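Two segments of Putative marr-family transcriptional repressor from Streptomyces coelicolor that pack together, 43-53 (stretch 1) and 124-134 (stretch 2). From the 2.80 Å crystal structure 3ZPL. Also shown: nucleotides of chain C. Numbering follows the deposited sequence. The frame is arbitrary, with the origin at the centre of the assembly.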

# COMPACT_ATOMS: atom_id res chain seq x y z
N HIS A 43 7.51 -1.45 6.39
CA HIS A 43 7.98 -2.14 7.57
C HIS A 43 7.83 -3.65 7.39
O HIS A 43 8.76 -4.42 7.71
CB HIS A 43 7.21 -1.66 8.80
CG HIS A 43 7.61 -2.35 10.06
ND1 HIS A 43 8.92 -2.44 10.48
CD2 HIS A 43 6.87 -3.00 10.99
CE1 HIS A 43 8.97 -3.11 11.62
NE2 HIS A 43 7.73 -3.47 11.94
N LEU A 44 6.70 -4.06 6.84
CA LEU A 44 6.40 -5.48 6.69
C LEU A 44 7.17 -6.12 5.54
O LEU A 44 7.74 -7.20 5.71
CB LEU A 44 4.89 -5.70 6.53
CG LEU A 44 4.08 -5.20 7.73
CD1 LEU A 44 2.62 -5.64 7.61
CD2 LEU A 44 4.67 -5.68 9.04
N ASP A 45 7.20 -5.46 4.39
CA ASP A 45 8.06 -5.89 3.28
C ASP A 45 9.47 -6.14 3.76
O ASP A 45 10.08 -7.12 3.39
CB ASP A 45 8.13 -4.84 2.17
CG ASP A 45 7.00 -4.96 1.15
OD1 ASP A 45 6.19 -5.91 1.21
OD2 ASP A 45 6.95 -4.07 0.26
N ARG A 46 10.02 -5.23 4.56
CA ARG A 46 11.40 -5.37 5.00
C ARG A 46 11.58 -6.52 5.97
O ARG A 46 12.54 -7.27 5.90
CB ARG A 46 11.89 -4.08 5.65
CG ARG A 46 12.14 -2.97 4.66
CD ARG A 46 13.29 -2.08 5.09
NE ARG A 46 14.44 -2.34 4.24
CZ ARG A 46 15.68 -1.98 4.53
NH1 ARG A 46 15.94 -1.34 5.66
NH2 ARG A 46 16.66 -2.27 3.69
N GLN A 47 10.67 -6.61 6.94
CA GLN A 47 10.67 -7.68 7.90
C GLN A 47 10.63 -9.03 7.16
O GLN A 47 11.39 -9.94 7.48
CB GLN A 47 9.47 -7.52 8.84
CG GLN A 47 9.39 -8.55 9.95
CD GLN A 47 8.52 -9.72 9.58
OE1 GLN A 47 7.41 -9.54 9.08
NE2 GLN A 47 9.01 -10.94 9.82
N LEU A 48 9.77 -9.13 6.15
CA LEU A 48 9.64 -10.39 5.41
C LEU A 48 10.76 -10.62 4.40
O LEU A 48 11.11 -11.75 4.14
CB LEU A 48 8.29 -10.46 4.73
CG LEU A 48 7.18 -10.74 5.73
CD1 LEU A 48 5.83 -10.33 5.18
CD2 LEU A 48 7.18 -12.21 6.12
N GLN A 49 11.34 -9.56 3.85
CA GLN A 49 12.45 -9.70 2.92
C GLN A 49 13.71 -10.23 3.63
O GLN A 49 14.45 -11.04 3.05
CB GLN A 49 12.75 -8.38 2.18
N ARG A 50 13.96 -9.80 4.87
CA ARG A 50 15.13 -10.29 5.60
C ARG A 50 14.88 -11.65 6.24
O ARG A 50 15.68 -12.56 6.06
CB ARG A 50 15.58 -9.31 6.70
N ASP A 51 13.78 -11.79 6.97
CA ASP A 51 13.51 -12.99 7.77
C ASP A 51 12.96 -14.16 6.97
O ASP A 51 12.98 -15.29 7.45
CB ASP A 51 12.52 -12.67 8.91
CG ASP A 51 13.02 -11.57 9.84
OD1 ASP A 51 14.20 -11.15 9.73
OD2 ASP A 51 12.24 -11.11 10.69
N ALA A 52 12.50 -13.92 5.75
CA ALA A 52 11.86 -14.97 4.93
C ALA A 52 12.19 -14.93 3.43
O ALA A 52 11.75 -15.79 2.68
CB ALA A 52 10.36 -14.92 5.14
N GLY A 53 12.91 -13.91 2.98
CA GLY A 53 13.36 -13.85 1.59
C GLY A 53 12.30 -13.54 0.56
O GLY A 53 12.49 -13.86 -0.60
N GLU A 124 7.16 -25.15 5.21
CA GLU A 124 8.19 -25.04 6.24
C GLU A 124 8.68 -23.60 6.42
O GLU A 124 9.09 -23.23 7.51
CB GLU A 124 9.36 -25.99 5.99
CG GLU A 124 9.28 -27.26 6.83
N VAL A 125 8.62 -22.80 5.35
CA VAL A 125 8.96 -21.37 5.45
C VAL A 125 7.89 -20.59 6.23
O VAL A 125 8.21 -19.63 6.94
CB VAL A 125 9.16 -20.74 4.08
CG1 VAL A 125 9.41 -19.26 4.21
CG2 VAL A 125 10.35 -21.36 3.39
N LEU A 126 6.64 -20.99 6.11
CA LEU A 126 5.59 -20.34 6.88
C LEU A 126 5.77 -20.66 8.35
O LEU A 126 5.77 -19.76 9.19
CB LEU A 126 4.20 -20.79 6.45
CG LEU A 126 3.63 -20.00 5.28
CD1 LEU A 126 4.45 -20.28 4.04
CD2 LEU A 126 2.19 -20.37 5.04
N ARG A 127 5.95 -21.95 8.66
CA ARG A 127 6.13 -22.40 10.05
C ARG A 127 7.32 -21.66 10.69
O ARG A 127 7.21 -21.17 11.81
CB ARG A 127 6.33 -23.93 10.12
CG ARG A 127 6.02 -24.54 11.49
CD ARG A 127 6.36 -26.03 11.61
N ARG A 128 8.41 -21.55 9.94
CA ARG A 128 9.60 -20.86 10.41
C ARG A 128 9.36 -19.35 10.64
O ARG A 128 9.79 -18.82 11.67
CB ARG A 128 10.77 -21.08 9.44
N THR A 129 8.64 -18.68 9.74
CA THR A 129 8.61 -17.21 9.75
C THR A 129 7.37 -16.55 10.36
O THR A 129 7.46 -15.46 10.94
CB THR A 129 8.76 -16.67 8.33
OG1 THR A 129 7.66 -17.11 7.55
CG2 THR A 129 10.06 -17.18 7.72
N ALA A 130 6.21 -17.19 10.23
CA ALA A 130 4.95 -16.62 10.73
C ALA A 130 5.03 -15.92 12.09
O ALA A 130 4.64 -14.76 12.19
CB ALA A 130 3.84 -17.65 10.73
N PRO A 131 5.53 -16.61 13.13
CA PRO A 131 5.70 -15.95 14.43
C PRO A 131 6.37 -14.57 14.36
O PRO A 131 5.90 -13.63 14.98
CB PRO A 131 6.58 -16.93 15.23
CG PRO A 131 6.67 -18.18 14.43
CD PRO A 131 5.81 -18.05 13.21
N GLY A 132 7.47 -14.47 13.61
CA GLY A 132 8.10 -13.18 13.36
C GLY A 132 7.12 -12.21 12.74
O GLY A 132 6.87 -11.13 13.27
N HIS A 133 6.52 -12.60 11.62
CA HIS A 133 5.59 -11.73 10.91
C HIS A 133 4.39 -11.33 11.78
O HIS A 133 3.90 -10.20 11.68
CB HIS A 133 5.08 -12.37 9.62
CG HIS A 133 4.06 -11.54 8.91
ND1 HIS A 133 4.38 -10.34 8.30
CD2 HIS A 133 2.72 -11.69 8.75
CE1 HIS A 133 3.29 -9.81 7.78
NE2 HIS A 133 2.27 -10.61 8.04
N VAL A 134 3.91 -12.26 12.60
CA VAL A 134 2.80 -11.96 13.50
C VAL A 134 3.21 -10.90 14.52
O VAL A 134 2.51 -9.91 14.68
CB VAL A 134 2.24 -13.23 14.16
CG1 VAL A 134 1.27 -12.89 15.28
CG2 VAL A 134 1.54 -14.08 13.11
P DC C 15 14.82 -3.66 0.44
OP1 DC C 15 14.34 -4.85 1.18
OP2 DC C 15 14.70 -2.31 1.06
O5' DC C 15 16.35 -3.83 0.03
C5' DC C 15 16.77 -4.91 -0.83
C4' DC C 15 18.15 -4.63 -1.36
O4' DC C 15 18.08 -3.60 -2.37
C3' DC C 15 19.14 -4.11 -0.31
O3' DC C 15 20.14 -5.10 -0.07
C2' DC C 15 19.72 -2.84 -0.92
C1' DC C 15 19.29 -2.89 -2.36
N1 DC C 15 19.02 -1.58 -2.95
C2 DC C 15 19.63 -1.25 -4.17
O2 DC C 15 20.40 -2.06 -4.70
N3 DC C 15 19.39 -0.03 -4.71
C4 DC C 15 18.56 0.82 -4.11
N4 DC C 15 18.33 1.99 -4.70
C5 DC C 15 17.91 0.49 -2.88
C6 DC C 15 18.17 -0.70 -2.35

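Two helical segments of one chain, far apart in sequence, pack side by side: residues 43-52 and 124-134 run at 142° between their N-to-C directions, with axes 10.1 Å apart at closest approach. The contact is small, burying 335 Å² over both sides, and depends on a few residues set about a turn apart. Because the helices run closer to antiparallel than parallel, the start of stretch 2 meets the end of stretch 1, and the walk from Val125 to His133 leads back from Ala52 toward Leu44.

Glu124 makes no contact. Val125, chi1 t, points toward stretch 1 but barely reaches it: its CG1 lies 4.5 Å from Ala52 O, a loose contact between a methyl and a backbone carbonyl. Leu126 and Arg127 take no part, and Arg128 is modelled only to CB, which points toward stretch 1 without touching it.

One turn after Val125, Thr129 is buried where the backbones come close, with Thr129 CA 6.2 Å from Ala52 CA. Its chi1 is p, and the two branches have separate roles. The hydroxyl turns back on its own helix, Thr129 OG1 donating to Val125 O at 2.7 Å, so its polarity is satisfied without a partner across the gap. The methyl faces stretch 1, with Thr129 CG2 3.4 Å from Ala52 CB and 3.5 Å from Asp51 O. The small Ala52 side chain suits a place where the CA atoms are this close, its methyl packing on that of Thr129.

Ala130 points away. Pro131 has no amide hydrogen to give to the preceding turn, and Gly132 N also lacks that bond; the helix is kinked here, and regular bonding resumes with His133 N to Thr129 O at 3.1 Å. Gly132 meets the end of the Gln47 side chain, with Gln47 NE2 3.7 Å from Gly132 C. A CB on Gly132 would point toward stretch 1 and would be crowded by Thr129 O at 3.2 Å, a crowding within its own helix that glycine avoids.

His133 is the centre of the contact, with 91 Å² covered, the most of any residue here. Its CA-to-CB bond points sideways, and chi1 t places the ring alongside stretch 1. The cross-helix hydrogen bond forms here: His133 ND1 donates to Gln47 OE1 at 3.2 Å, with an angle of 153° and the acceptor near the ring plane at its edge. Gln47, pointing toward stretch 2 with chi1 t, is long enough to span the gap, and its amide offers an acceptor to His133 while Gln47 NE2 donates a weak bond to Asp51 OD2 at 3.3 Å, one turn on in its own helix. Buried leucines supply the apolar surroundings of the imidazole: Leu48 CD1 approaches His133 ND1 to 3.4 Å, and Leu44 CD1 lies 4.2 Å from His133 CE1. Val134 points away and makes no contact with stretch 1.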